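Local coordinates for methylaspartate ammonia-lyase (Citrobacter amalonaticus, PDB 1KKO), which catalyses the reversible, magnesium-dependent anti elimination of ammonia from (2S,3S)-3-methylaspartate to give mesaconate, at residues P269-G274 / C325-I330; T234-V239 / P380-I385; R286-I291 / V302-D307; P168-S173 / E354-G359; G274-D277 / D283-R286. All coordinates share one frame; numbering follows the deposited sequence.

Contact 1 of 5, residues P269-G274 / C325-I330; sequences PLYIEG and CHMVQI
Glu273 and Gln329 are the closest pair of the two strands, with Glu273 CA and Gln329 CA 8.6 Å apart, because strand 303-306 lies between 270-273 and 327-330 in the parallel TIM barrel. The segments therefore meet through side chains in the barrel interior. Two layers result. In one, the selenomethionine Met327 lies across Tyr271 in a Met-aromatic contact. Met327 SE is 4.6 Å from the centroid of the Tyr271 ring and sits obliquely, 51° off the ring normal. The bend at chi3 brings the terminal methyl round as well, and Met327 CE is 3.8 Å from Tyr271 CE2. The tyrosine hydroxyl is hydrogen-bonded to Glu354 OE1 and Lys303 NZ. The next layer, toward the C-terminal ends of the strands, belongs to the active site. Glu273 is a magnesium ligand and Gln329 binds the substrate. Both chains are extended, and their flat groups meet obliquely, the carboxylate and amide planes 66° apart. The amide of Gln329 is fixed at both atoms, since its OE1 is bonded to Gly359 N and to NZ of Lys331, the proton acceptor. Gln329 NE2 donates to Glu273 OE2 at 2.8 Å, on the syn side and 16° out of the carboxylate plane.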
# COMPACT_ATOMS: atom_id res chain seq x y z
N PRO A 269 -27.74 0.58 4.62
CA PRO A 269 -28.01 1.28 3.36
C PRO A 269 -27.32 0.59 2.20
O PRO A 269 -26.21 0.08 2.38
CB PRO A 269 -27.41 2.67 3.59
CG PRO A 269 -27.28 2.82 5.06
CD PRO A 269 -27.09 1.45 5.62
N LEU A 270 -27.97 0.55 1.05
CA LEU A 270 -27.43 -0.15 -0.11
C LEU A 270 -27.30 0.77 -1.31
O LEU A 270 -28.22 1.52 -1.65
CB LEU A 270 -28.31 -1.35 -0.46
CG LEU A 270 -27.90 -2.18 -1.67
CD1 LEU A 270 -26.56 -2.87 -1.44
CD2 LEU A 270 -28.99 -3.20 -2.00
N TYR A 271 -26.12 0.70 -1.93
CA TYR A 271 -25.82 1.41 -3.15
C TYR A 271 -25.38 0.40 -4.21
O TYR A 271 -24.57 -0.49 -3.91
CB TYR A 271 -24.66 2.37 -2.93
CG TYR A 271 -25.00 3.65 -2.20
CD1 TYR A 271 -25.30 3.65 -0.86
CD2 TYR A 271 -24.99 4.86 -2.87
CE1 TYR A 271 -25.61 4.83 -0.18
CE2 TYR A 271 -25.27 6.06 -2.20
CZ TYR A 271 -25.57 6.03 -0.86
OH TYR A 271 -25.84 7.21 -0.20
N ILE A 272 -25.90 0.56 -5.43
CA ILE A 272 -25.48 -0.28 -6.55
C ILE A 272 -24.85 0.62 -7.61
O ILE A 272 -25.50 1.52 -8.13
CB ILE A 272 -26.68 -1.03 -7.15
CG1 ILE A 272 -27.31 -1.99 -6.13
CG2 ILE A 272 -26.25 -1.78 -8.43
CD1 ILE A 272 -26.41 -3.12 -5.65
N GLU A 273 -23.58 0.38 -7.87
CA GLU A 273 -22.83 1.16 -8.85
C GLU A 273 -22.83 0.48 -10.21
O GLU A 273 -22.72 -0.75 -10.30
CB GLU A 273 -21.40 1.41 -8.36
CG GLU A 273 -20.57 2.26 -9.31
CD GLU A 273 -19.27 2.77 -8.70
OE1 GLU A 273 -18.86 2.30 -7.63
OE2 GLU A 273 -18.65 3.65 -9.32
N GLY A 274 -22.96 1.28 -11.26
CA GLY A 274 -22.92 0.78 -12.61
C GLY A 274 -23.96 -0.27 -12.95
O GLY A 274 -23.64 -1.32 -13.48
N CYS A 325 -29.07 9.97 -11.25
CA CYS A 325 -28.76 8.96 -10.26
C CYS A 325 -28.51 9.65 -8.94
O CYS A 325 -28.54 10.87 -8.88
CB CYS A 325 -27.51 8.18 -10.69
SG CYS A 325 -26.12 9.24 -11.05
N HIS A 326 -28.28 8.88 -7.89
CA HIS A 326 -28.12 9.45 -6.57
C HIS A 326 -26.72 9.89 -6.25
O HIS A 326 -26.52 10.78 -5.43
CB HIS A 326 -28.56 8.43 -5.53
CG HIS A 326 -29.93 7.90 -5.79
ND1 HIS A 326 -30.15 6.79 -6.57
CD2 HIS A 326 -31.15 8.34 -5.39
CE1 HIS A 326 -31.45 6.57 -6.65
NE2 HIS A 326 -32.08 7.48 -5.94
N MSE A 327 -25.75 9.23 -6.87
CA MSE A 327 -24.34 9.44 -6.59
C MSE A 327 -23.56 9.23 -7.86
O MSE A 327 -23.96 8.43 -8.71
CB MSE A 327 -23.89 8.42 -5.54
CG MSE A 327 -22.43 8.46 -5.17
SE MSE A 327 -21.99 7.12 -3.83
CE MSE A 327 -22.17 8.21 -2.26
N VAL A 328 -22.46 9.96 -8.02
CA VAL A 328 -21.57 9.78 -9.16
C VAL A 328 -20.16 9.48 -8.68
O VAL A 328 -19.67 10.12 -7.75
CB VAL A 328 -21.50 11.03 -10.06
CG1 VAL A 328 -22.79 11.24 -10.81
CG2 VAL A 328 -21.15 12.25 -9.29
N GLN A 329 -19.50 8.51 -9.31
CA GLN A 329 -18.08 8.28 -9.03
C GLN A 329 -17.23 9.27 -9.84
O GLN A 329 -17.15 9.18 -11.07
CB GLN A 329 -17.57 6.86 -9.32
CG GLN A 329 -16.08 6.82 -8.89
CD GLN A 329 -15.30 5.54 -9.06
OE1 GLN A 329 -14.06 5.58 -8.99
NE2 GLN A 329 -15.98 4.42 -9.29
N ILE A 330 -16.61 10.20 -9.12
CA ILE A 330 -15.63 11.14 -9.65
C ILE A 330 -14.33 10.33 -9.60
O ILE A 330 -13.69 10.20 -8.55
CB ILE A 330 -15.63 12.38 -8.74
CG1 ILE A 330 -17.02 13.05 -8.75
CG2 ILE A 330 -14.55 13.39 -9.14
CD1 ILE A 330 -17.18 14.14 -7.71

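Contact 2 of 5, residues T234-V239 / P380-I385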
# COMPACT_ATOMS: atom_id res chain seq x y z
N THR A 234 -22.40 1.16 5.37
CA THR A 234 -23.16 1.20 4.12
C THR A 234 -22.61 0.17 3.16
O THR A 234 -21.39 -0.04 3.09
CB THR A 234 -23.05 2.60 3.51
OG1 THR A 234 -23.84 3.49 4.30
CG2 THR A 234 -23.64 2.68 2.11
N LEU A 235 -23.50 -0.49 2.42
CA LEU A 235 -23.11 -1.46 1.41
C LEU A 235 -23.09 -0.79 0.05
O LEU A 235 -24.00 -0.06 -0.31
CB LEU A 235 -24.08 -2.64 1.40
CG LEU A 235 -24.33 -3.28 2.76
CD1 LEU A 235 -25.23 -4.50 2.58
CD2 LEU A 235 -23.03 -3.64 3.45
N HIS A 236 -22.02 -1.02 -0.71
CA HIS A 236 -21.84 -0.41 -2.02
C HIS A 236 -21.21 -1.49 -2.87
O HIS A 236 -20.10 -1.96 -2.59
CB HIS A 236 -20.96 0.83 -1.85
CG HIS A 236 -20.62 1.57 -3.10
ND1 HIS A 236 -20.38 2.93 -3.09
CD2 HIS A 236 -20.40 1.15 -4.37
CE1 HIS A 236 -20.03 3.31 -4.31
NE2 HIS A 236 -20.02 2.26 -5.10
N ILE A 237 -21.94 -1.92 -3.89
CA ILE A 237 -21.53 -3.01 -4.76
C ILE A 237 -21.56 -2.54 -6.20
O ILE A 237 -22.52 -1.91 -6.63
CB ILE A 237 -22.47 -4.22 -4.55
CG1 ILE A 237 -22.29 -4.77 -3.12
CG2 ILE A 237 -22.21 -5.29 -5.61
CD1 ILE A 237 -23.36 -5.78 -2.69
N ASP A 238 -20.48 -2.82 -6.93
CA ASP A 238 -20.33 -2.42 -8.33
C ASP A 238 -20.59 -3.63 -9.20
O ASP A 238 -19.92 -4.68 -9.08
CB ASP A 238 -18.91 -1.91 -8.57
CG ASP A 238 -18.72 -1.23 -9.92
OD1 ASP A 238 -19.57 -1.35 -10.85
OD2 ASP A 238 -17.69 -0.53 -10.11
N VAL A 239 -21.56 -3.49 -10.10
CA VAL A 239 -22.00 -4.60 -10.94
C VAL A 239 -21.63 -4.49 -12.41
O VAL A 239 -22.06 -5.31 -13.21
CB VAL A 239 -23.50 -4.85 -10.78
CG1 VAL A 239 -23.83 -5.07 -9.31
CG2 VAL A 239 -24.32 -3.70 -11.33
N PRO A 380 -16.68 15.53 -0.21
CA PRO A 380 -17.50 14.54 -0.89
C PRO A 380 -18.19 13.67 0.17
O PRO A 380 -17.79 13.64 1.33
CB PRO A 380 -16.48 13.72 -1.68
CG PRO A 380 -15.24 13.81 -0.83
CD PRO A 380 -15.24 15.25 -0.36
N MSE A 381 -19.22 12.95 -0.25
CA MSE A 381 -19.93 12.03 0.62
C MSE A 381 -19.19 10.72 0.90
O MSE A 381 -19.46 10.06 1.89
CB MSE A 381 -21.26 11.69 -0.05
CG MSE A 381 -22.42 12.30 0.65
SE MSE A 381 -22.92 11.10 2.06
CE MSE A 381 -24.13 9.98 1.14
N ARG A 382 -18.26 10.36 0.01
CA ARG A 382 -17.59 9.08 0.08
C ARG A 382 -16.26 9.19 -0.61
O ARG A 382 -16.13 9.93 -1.57
CB ARG A 382 -18.45 8.06 -0.66
CG ARG A 382 -18.03 6.61 -0.54
CD ARG A 382 -19.13 5.62 -0.91
NE ARG A 382 -20.30 5.87 -0.08
CZ ARG A 382 -21.53 5.46 -0.33
NH1 ARG A 382 -21.80 4.70 -1.37
NH2 ARG A 382 -22.51 5.82 0.49
N MSE A 383 -15.27 8.45 -0.12
CA MSE A 383 -13.96 8.43 -0.74
C MSE A 383 -13.43 7.01 -0.80
O MSE A 383 -13.51 6.26 0.16
CB MSE A 383 -12.97 9.30 0.03
CG MSE A 383 -11.55 9.20 -0.51
SE MSE A 383 -10.37 10.61 0.13
CE MSE A 383 -10.70 10.46 1.96
N LEU A 384 -12.90 6.64 -1.95
CA LEU A 384 -12.34 5.31 -2.14
C LEU A 384 -11.04 5.08 -1.39
O LEU A 384 -10.12 5.91 -1.44
CB LEU A 384 -12.09 5.07 -3.63
CG LEU A 384 -11.45 3.73 -4.03
CD1 LEU A 384 -12.41 2.57 -3.77
CD2 LEU A 384 -11.05 3.79 -5.50
N ILE A 385 -10.96 3.93 -0.71
CA ILE A 385 -9.71 3.47 -0.12
C ILE A 385 -8.85 2.92 -1.26
O ILE A 385 -9.23 2.00 -1.98
CB ILE A 385 -10.02 2.41 0.94
CG1 ILE A 385 -10.76 3.06 2.11
CG2 ILE A 385 -8.75 1.75 1.41
CD1 ILE A 385 -11.41 2.09 3.05
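Arg382 reaches across the barrel to His236 and Thr234. Just before it, the selenomethionine Met381 packs on Tyr271 and Glu354. Arg382 itself leaves the strand with CG anti to the backbone N (chi1 -172°). It bends at chi3, and this turns the guanidinium to the imidazole. Arg382 NH1 donates to His236 ND1 over 2.8 Å, with an N-H...N angle of 143°. The histidine lies near the guanidinium plane, but NH1 is tilted 27° from the ring plane. The other branch, Arg382 NH2, is 3.7 Å from the methyl Thr234 CG2. Tyr271 adds a cation-pi contact to the same guanidinium. Because ND1 accepts, NE2 probably carries the hydrogen of the bond to Glu273 OE1. His236 is thus a second-shell residue behind a magnesium ligand. Further along, Met383 packs on Ile167, and Leu384 on Tyr356. In the TIM barrel, strand 382-384 runs between strands 354-357 and 169-170. Strand 234-238 runs between 191-194 and 270-273, so the contact spans the interior. Helix 365-378 leads into strand 382-384, and helix 392-410 follows it.

Contact 3 of 5, residues R286-I291 / V302-D307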
# COMPACT_ATOMS: atom_id res chain seq x y z
N ARG A 286 -29.55 8.78 -19.93
CA ARG A 286 -30.97 8.47 -20.06
C ARG A 286 -31.36 7.19 -19.33
O ARG A 286 -32.39 7.12 -18.66
CB ARG A 286 -31.36 8.39 -21.53
CG ARG A 286 -31.65 9.74 -22.13
CD ARG A 286 -32.21 9.66 -23.52
NE ARG A 286 -31.18 9.24 -24.46
CZ ARG A 286 -30.36 10.07 -25.10
NH1 ARG A 286 -29.45 9.57 -25.93
NH2 ARG A 286 -30.43 11.38 -24.92
N MSE A 287 -30.52 6.17 -19.44
CA MSE A 287 -30.81 4.91 -18.80
C MSE A 287 -30.81 5.01 -17.27
O MSE A 287 -31.70 4.50 -16.60
CB MSE A 287 -29.76 3.91 -19.22
CG MSE A 287 -29.81 2.65 -18.45
SE MSE A 287 -31.28 1.54 -18.95
CE MSE A 287 -31.54 2.03 -20.76
N LEU A 288 -29.80 5.66 -16.70
CA LEU A 288 -29.77 5.80 -15.26
C LEU A 288 -30.95 6.62 -14.77
O LEU A 288 -31.54 6.31 -13.74
CB LEU A 288 -28.46 6.44 -14.81
CG LEU A 288 -27.19 5.64 -15.07
CD1 LEU A 288 -26.01 6.38 -14.44
CD2 LEU A 288 -27.29 4.24 -14.51
N THR A 289 -31.31 7.67 -15.52
CA THR A 289 -32.45 8.51 -15.15
C THR A 289 -33.71 7.67 -15.04
O THR A 289 -34.47 7.78 -14.09
CB THR A 289 -32.63 9.63 -16.19
OG1 THR A 289 -31.47 10.48 -16.20
CG2 THR A 289 -33.80 10.54 -15.82
N ALA A 290 -33.91 6.81 -16.03
CA ALA A 290 -35.07 5.92 -16.03
C ALA A 290 -35.06 4.93 -14.86
O ALA A 290 -36.10 4.67 -14.26
CB ALA A 290 -35.16 5.19 -17.34
N ILE A 291 -33.90 4.37 -14.51
CA ILE A 291 -33.84 3.48 -13.36
C ILE A 291 -34.17 4.25 -12.08
O ILE A 291 -34.91 3.75 -11.23
CB ILE A 291 -32.46 2.79 -13.25
CG1 ILE A 291 -32.22 1.88 -14.46
CG2 ILE A 291 -32.37 1.98 -11.95
CD1 ILE A 291 -30.78 1.40 -14.58
N VAL A 302 -32.94 2.01 -2.06
CA VAL A 302 -31.67 1.64 -2.68
C VAL A 302 -31.24 2.75 -3.64
O VAL A 302 -32.05 3.28 -4.38
CB VAL A 302 -31.74 0.30 -3.44
CG1 VAL A 302 -30.37 -0.07 -4.01
CG2 VAL A 302 -32.25 -0.81 -2.53
N LYS A 303 -29.95 3.07 -3.63
CA LYS A 303 -29.44 4.14 -4.47
C LYS A 303 -28.54 3.60 -5.58
O LYS A 303 -27.96 2.54 -5.43
CB LYS A 303 -28.67 5.14 -3.60
CG LYS A 303 -29.59 5.94 -2.67
CD LYS A 303 -28.78 6.86 -1.78
CE LYS A 303 -29.65 7.69 -0.86
NZ LYS A 303 -28.79 8.41 0.12
N ILE A 304 -28.44 4.34 -6.68
CA ILE A 304 -27.54 3.94 -7.77
C ILE A 304 -26.46 4.99 -7.99
O ILE A 304 -26.65 6.19 -7.73
CB ILE A 304 -28.28 3.57 -9.09
CG1 ILE A 304 -29.07 4.75 -9.65
CG2 ILE A 304 -29.16 2.33 -8.87
CD1 ILE A 304 -29.54 4.54 -11.09
N VAL A 305 -25.32 4.50 -8.46
CA VAL A 305 -24.12 5.29 -8.65
C VAL A 305 -23.69 5.23 -10.12
O VAL A 305 -23.50 4.14 -10.67
CB VAL A 305 -22.97 4.74 -7.79
CG1 VAL A 305 -21.77 5.68 -7.85
CG2 VAL A 305 -23.41 4.52 -6.36
N ALA A 306 -23.50 6.39 -10.73
CA ALA A 306 -22.96 6.47 -12.08
C ALA A 306 -21.46 6.28 -12.04
O ALA A 306 -20.78 6.67 -11.10
CB ALA A 306 -23.28 7.78 -12.71
N ASP A 307 -20.92 5.69 -13.09
CA ASP A 307 -19.48 5.48 -13.19
C ASP A 307 -19.09 5.50 -14.67
O ASP A 307 -18.52 6.48 -15.15
CB ASP A 307 -19.11 4.17 -12.51
CG ASP A 307 -17.66 3.83 -12.63
OD1 ASP A 307 -16.81 4.73 -12.84
OD2 ASP A 307 -17.26 2.65 -12.50
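Leu288 and Ile291 of the helix face Ile304 and Ala306 of the strand. The side chains that meet are all apolar, and no hydrogen bond crosses the contact. The two methyls of Leu288 divide the work. Leu288 CD1 presses on Ala306 CB at 3.5 Å, while Leu288 CD2 lies 4.1 Å from Ile304 CD1. That same isoleucine methyl, Ile304 CD1, also meets Ile291 CG2 at 3.9 Å. It approaches the backbone too, with Ile304 CD1 3.8 Å from Leu288 O. One methyl thus fits between two residues about one helical turn apart. Its place follows from chi1 of Ile304 (62°), which sets CG1 between the backbone N and the carbonyl carbon, and from the extended chi2 beyond it. The small side chain of Ala306 lets the leucine come close to the strand. The axes of helix segment 286-291 and strand 303-306 run nearly antiparallel, at 172°, and approach to 9.9 Å. This is the second half of the beta-alpha-beta crossover 270-273, 281-298, 303-306, the repeating unit of the TIM barrel. The helix packs on the outside of the barrel. On the inner side of strand 303-306, Val305 packs on Tyr271, Glu273 and Met327. In the next shell, Ile304 N is bonded to His326 ND1, and Ala306 touches Cys325 and Val328 of the adjoining strand region. On the helix, Ile291 N is bonded to Met287 O at 3.0 Å. Pro251 of helix 251-260 packs against Met287, Ala290 and Ile291. Just beyond Ala306, the strand delivers Asp307, a magnesium ligand.

Contact 4 of 5, residues P168-S173 / E354-G359. With SO4 (sulfate ion), chain C.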
# COMPACT_ATOMS: atom_id res chain seq x y z
N PRO A 168 -16.46 9.55 4.91
CA PRO A 168 -16.67 8.10 4.88
C PRO A 168 -15.82 7.41 3.82
O PRO A 168 -15.77 7.88 2.69
CB PRO A 168 -18.16 7.98 4.55
CG PRO A 168 -18.75 9.25 5.04
CD PRO A 168 -17.72 10.28 4.72
N LEU A 169 -15.18 6.32 4.21
CA LEU A 169 -14.27 5.59 3.33
C LEU A 169 -14.88 4.28 2.85
O LEU A 169 -15.56 3.59 3.59
CB LEU A 169 -12.95 5.28 4.05
CG LEU A 169 -12.23 6.47 4.67
CD1 LEU A 169 -10.89 6.03 5.26
CD2 LEU A 169 -12.01 7.55 3.65
N PHE A 170 -14.56 3.95 1.60
CA PHE A 170 -15.12 2.82 0.89
C PHE A 170 -14.02 1.86 0.48
O PHE A 170 -13.13 2.22 -0.29
CB PHE A 170 -15.84 3.35 -0.36
CG PHE A 170 -16.37 2.30 -1.28
CD1 PHE A 170 -16.93 1.13 -0.81
CD2 PHE A 170 -16.30 2.51 -2.65
CE1 PHE A 170 -17.43 0.20 -1.69
CE2 PHE A 170 -16.79 1.58 -3.53
CZ PHE A 170 -17.37 0.43 -3.05
N GLY A 171 -14.08 0.63 0.98
CA GLY A 171 -13.11 -0.40 0.66
C GLY A 171 -13.56 -1.28 -0.49
O GLY A 171 -14.73 -1.64 -0.58
N GLN A 172 -12.62 -1.61 -1.38
CA GLN A 172 -12.89 -2.49 -2.51
C GLN A 172 -12.14 -3.81 -2.39
O GLN A 172 -10.94 -3.84 -2.09
CB GLN A 172 -12.67 -1.80 -3.86
CG GLN A 172 -11.25 -1.67 -4.36
CD GLN A 172 -11.20 -1.27 -5.83
OE1 GLN A 172 -11.95 -1.81 -6.64
NE2 GLN A 172 -10.32 -0.32 -6.17
N SER A 173 -12.86 -4.89 -2.63
CA SER A 173 -12.36 -6.24 -2.44
C SER A 173 -11.69 -6.91 -3.62
O SER A 173 -10.98 -7.91 -3.45
CB SER A 173 -13.56 -7.12 -2.09
OG SER A 173 -14.49 -7.16 -3.17
N GLU A 354 -24.88 13.23 -4.71
CA GLU A 354 -23.88 12.72 -3.79
C GLU A 354 -22.58 12.52 -4.56
O GLU A 354 -22.55 11.86 -5.61
CB GLU A 354 -24.32 11.42 -3.13
CG GLU A 354 -25.54 11.60 -2.24
CD GLU A 354 -26.02 10.31 -1.61
OE1 GLU A 354 -25.27 9.31 -1.62
OE2 GLU A 354 -27.15 10.29 -1.08
N ALA A 355 -21.51 13.13 -4.06
CA ALA A 355 -20.20 13.03 -4.69
C ALA A 355 -19.40 11.89 -4.08
O ALA A 355 -19.13 11.88 -2.88
CB ALA A 355 -19.47 14.33 -4.53
N TYR A 356 -19.05 10.92 -4.91
CA TYR A 356 -18.17 9.82 -4.51
C TYR A 356 -16.81 10.10 -5.14
O TYR A 356 -16.63 10.02 -6.36
CB TYR A 356 -18.78 8.47 -4.95
CG TYR A 356 -17.83 7.30 -4.99
CD1 TYR A 356 -16.73 7.20 -4.13
CD2 TYR A 356 -18.03 6.29 -5.92
CE1 TYR A 356 -15.87 6.11 -4.22
CE2 TYR A 356 -17.18 5.21 -6.01
CZ TYR A 356 -16.10 5.13 -5.17
OH TYR A 356 -15.24 4.07 -5.29
N GLN A 357 -15.85 10.52 -4.31
CA GLN A 357 -14.50 10.80 -4.78
C GLN A 357 -13.77 9.47 -4.83
O GLN A 357 -13.31 8.94 -3.82
CB GLN A 357 -13.80 11.80 -3.88
CG GLN A 357 -12.53 12.35 -4.50
CD GLN A 357 -11.78 13.26 -3.58
OE1 GLN A 357 -12.29 14.30 -3.17
NE2 GLN A 357 -10.55 12.88 -3.26
N GLY A 358 -13.75 8.91 -6.03
CA GLY A 358 -13.24 7.57 -6.23
C GLY A 358 -11.79 7.56 -6.64
O GLY A 358 -10.95 8.23 -6.04
N GLY A 359 -11.49 6.79 -7.67
CA GLY A 359 -10.12 6.60 -8.10
C GLY A 359 -9.93 5.18 -8.56
O GLY A 359 -10.87 4.54 -9.05
S SO4 C . -10.52 0.46 -10.39
O1 SO4 C . -9.69 1.25 -11.34
O2 SO4 C . -10.73 -0.85 -11.12
O3 SO4 C . -9.81 0.25 -9.14
O4 SO4 C . -11.86 1.06 -10.12
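Phe170 and Tyr356 meet inside the TIM barrel, reaching past strand 382-384, which separates their own strands. A chi1 of 162° swings the Tyr356 ring off CB into the interior. Tyr356 CD2 packs against Gln329 CB, and Tyr356 CE1 is 4.0 Å from Phe170 CD2. Tyr356 CZ comes closer to Phe170 CD2, at 3.6 Å. At the tip, Tyr356 OH lies in the plane of the Phe170 ring, 3.2 Å from Phe170 CD2 and also near CE2. The oxygen thus faces ring C-H groups. The pair is an offset edge-to-face stack, with the edge of Phe170 toward the face of Tyr356 and the planes at 73°. His236 extends the cluster, stacked on Phe170 and edge-to-face with Tyr356. Beyond this cluster the C-terminal ends of the strands line the substrate pocket. Gln172 binds methylaspartate, and a sulfate, probably from the crystallisation liquor, lies beside it. Thr360, Cys361 and Lys331 also hold this ion. Gln172 NE2 donates to sulfate O3 over 3.1 Å, nearly straight at 167°.

Contact 5 of 5, residues G274-D277 / D283-R286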
# COMPACT_ATOMS: atom_id res chain seq x y z
N GLY A 274 -22.96 1.28 -11.26
CA GLY A 274 -22.92 0.78 -12.61
C GLY A 274 -23.96 -0.27 -12.95
O GLY A 274 -23.64 -1.32 -13.48
N PRO A 275 -25.23 -0.04 -12.66
CA PRO A 275 -26.23 -1.08 -12.92
C PRO A 275 -26.33 -1.49 -14.40
O PRO A 275 -26.58 -2.66 -14.68
CB PRO A 275 -27.54 -0.44 -12.45
CG PRO A 275 -27.29 1.01 -12.49
CD PRO A 275 -25.85 1.16 -12.04
N VAL A 276 -26.13 -0.53 -15.30
CA VAL A 276 -26.20 -0.78 -16.73
C VAL A 276 -25.05 -0.06 -17.41
O VAL A 276 -24.46 0.86 -16.84
CB VAL A 276 -27.52 -0.22 -17.31
CG1 VAL A 276 -28.70 -0.85 -16.63
CG2 VAL A 276 -27.55 1.29 -17.15
N ASP A 277 -24.68 -0.51 -18.60
CA ASP A 277 -23.70 0.17 -19.42
C ASP A 277 -24.29 0.32 -20.82
O ASP A 277 -24.28 -0.62 -21.63
CB ASP A 277 -22.38 -0.59 -19.48
CG ASP A 277 -21.34 0.11 -20.33
OD1 ASP A 277 -21.65 1.14 -20.96
OD2 ASP A 277 -20.18 -0.31 -20.43
N ASP A 283 -26.80 7.96 -23.87
CA ASP A 283 -27.68 6.85 -23.56
C ASP A 283 -27.52 6.40 -22.10
O ASP A 283 -28.48 5.95 -21.49
CB ASP A 283 -27.44 5.66 -24.49
CG ASP A 283 -27.89 5.91 -25.91
OD1 ASP A 283 -28.68 6.85 -26.15
OD2 ASP A 283 -27.50 5.20 -26.85
N GLN A 284 -26.31 6.51 -21.56
CA GLN A 284 -26.07 6.12 -20.17
C GLN A 284 -26.85 7.05 -19.22
O GLN A 284 -27.48 6.58 -18.28
CB GLN A 284 -24.57 6.15 -19.87
CG GLN A 284 -24.21 5.64 -18.48
CD GLN A 284 -24.49 4.17 -18.29
OE1 GLN A 284 -24.73 3.44 -19.25
NE2 GLN A 284 -24.42 3.71 -17.04
N ILE A 285 -26.80 8.34 -19.50
CA ILE A 285 -27.53 9.31 -18.69
C ILE A 285 -29.03 9.00 -18.73
O ILE A 285 -29.69 8.93 -17.69
CB ILE A 285 -27.23 10.75 -19.18
CG1 ILE A 285 -25.78 11.12 -18.85
CG2 ILE A 285 -28.21 11.75 -18.56
CD1 ILE A 285 -25.36 12.45 -19.37
N ARG A 286 -29.55 8.78 -19.93
CA ARG A 286 -30.97 8.47 -20.06
C ARG A 286 -31.36 7.19 -19.33
O ARG A 286 -32.39 7.12 -18.66
CB ARG A 286 -31.36 8.39 -21.53
CG ARG A 286 -31.65 9.74 -22.13
CD ARG A 286 -32.21 9.66 -23.52
NE ARG A 286 -31.18 9.24 -24.46
CZ ARG A 286 -30.36 10.07 -25.10
NH1 ARG A 286 -29.45 9.57 -25.93
NH2 ARG A 286 -30.43 11.38 -24.92
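Asp277 lies beside Gln284, and its OD1 is gripped twice, by Gly279 N in an Asx turn and by Trp309 NE1. Gln284 binds the loop just before and within this turn, using both atoms of its amide. Gln284 NE2 donates to Val276 O over 2.9 Å, with an N-H...O angle of 164°. The oxygen lies in the amide plane, but the donor stands above the carbonyl plane, 42° out of it. Gln284 OE1 accepts from Ala278 N and passes 3.4 Å from Asp277 CA. With both ends engaged, the rotation of the amide is fixed. The bend at chi2 (66°) turns the amide from the helix back onto the loop. Segment 274-277 is the first part of the link from strand 270-273 to helix 281-298, one of the loops at the C-terminal ends of the TIM-barrel strands. In this fold such loops surround the active site. The side chain of Gln284 is about 7 Å from that of Asp307, a magnesium ligand. The methyl Val276 CG2 lies 4.0 Å from Gln284 NE2, and Phe319 of helix 313-321 packs on the glutamine side chain. At the helix start, Asn280 OD1 is bonded to Asp283 N. One turn on, Arg286 NH1 makes a salt bridge to Asp283 OD1 at 2.8 Å, near the guanidinium plane.

All five contacts are buried. Contacts 1, 2 and 4 fill the inside of one barrel, contact 3 lies in the helix-sheet layer outside it, and contact 5 sits at the loop after strand 270-273, where Asp277 is partly exposed. The interior contacts join strands that are not neighbours, and they mix aromatic rings with buried polar groups. Contacts 2 and 4 are closest, their centres 4 Å apart. Contact 3 is apolar, as expected between helix and sheet. Contact 5 fixes a loop through one amide, and it shares Arg286 with contact 3 and Gly274 with contact 1. Contacts 1, 2 and 3 each contain one magnesium ligand. Substrate-binding glutamines come from contacts 1 and 4. Salt bridge Lys303-Glu354 ties contact 3 to contact 4.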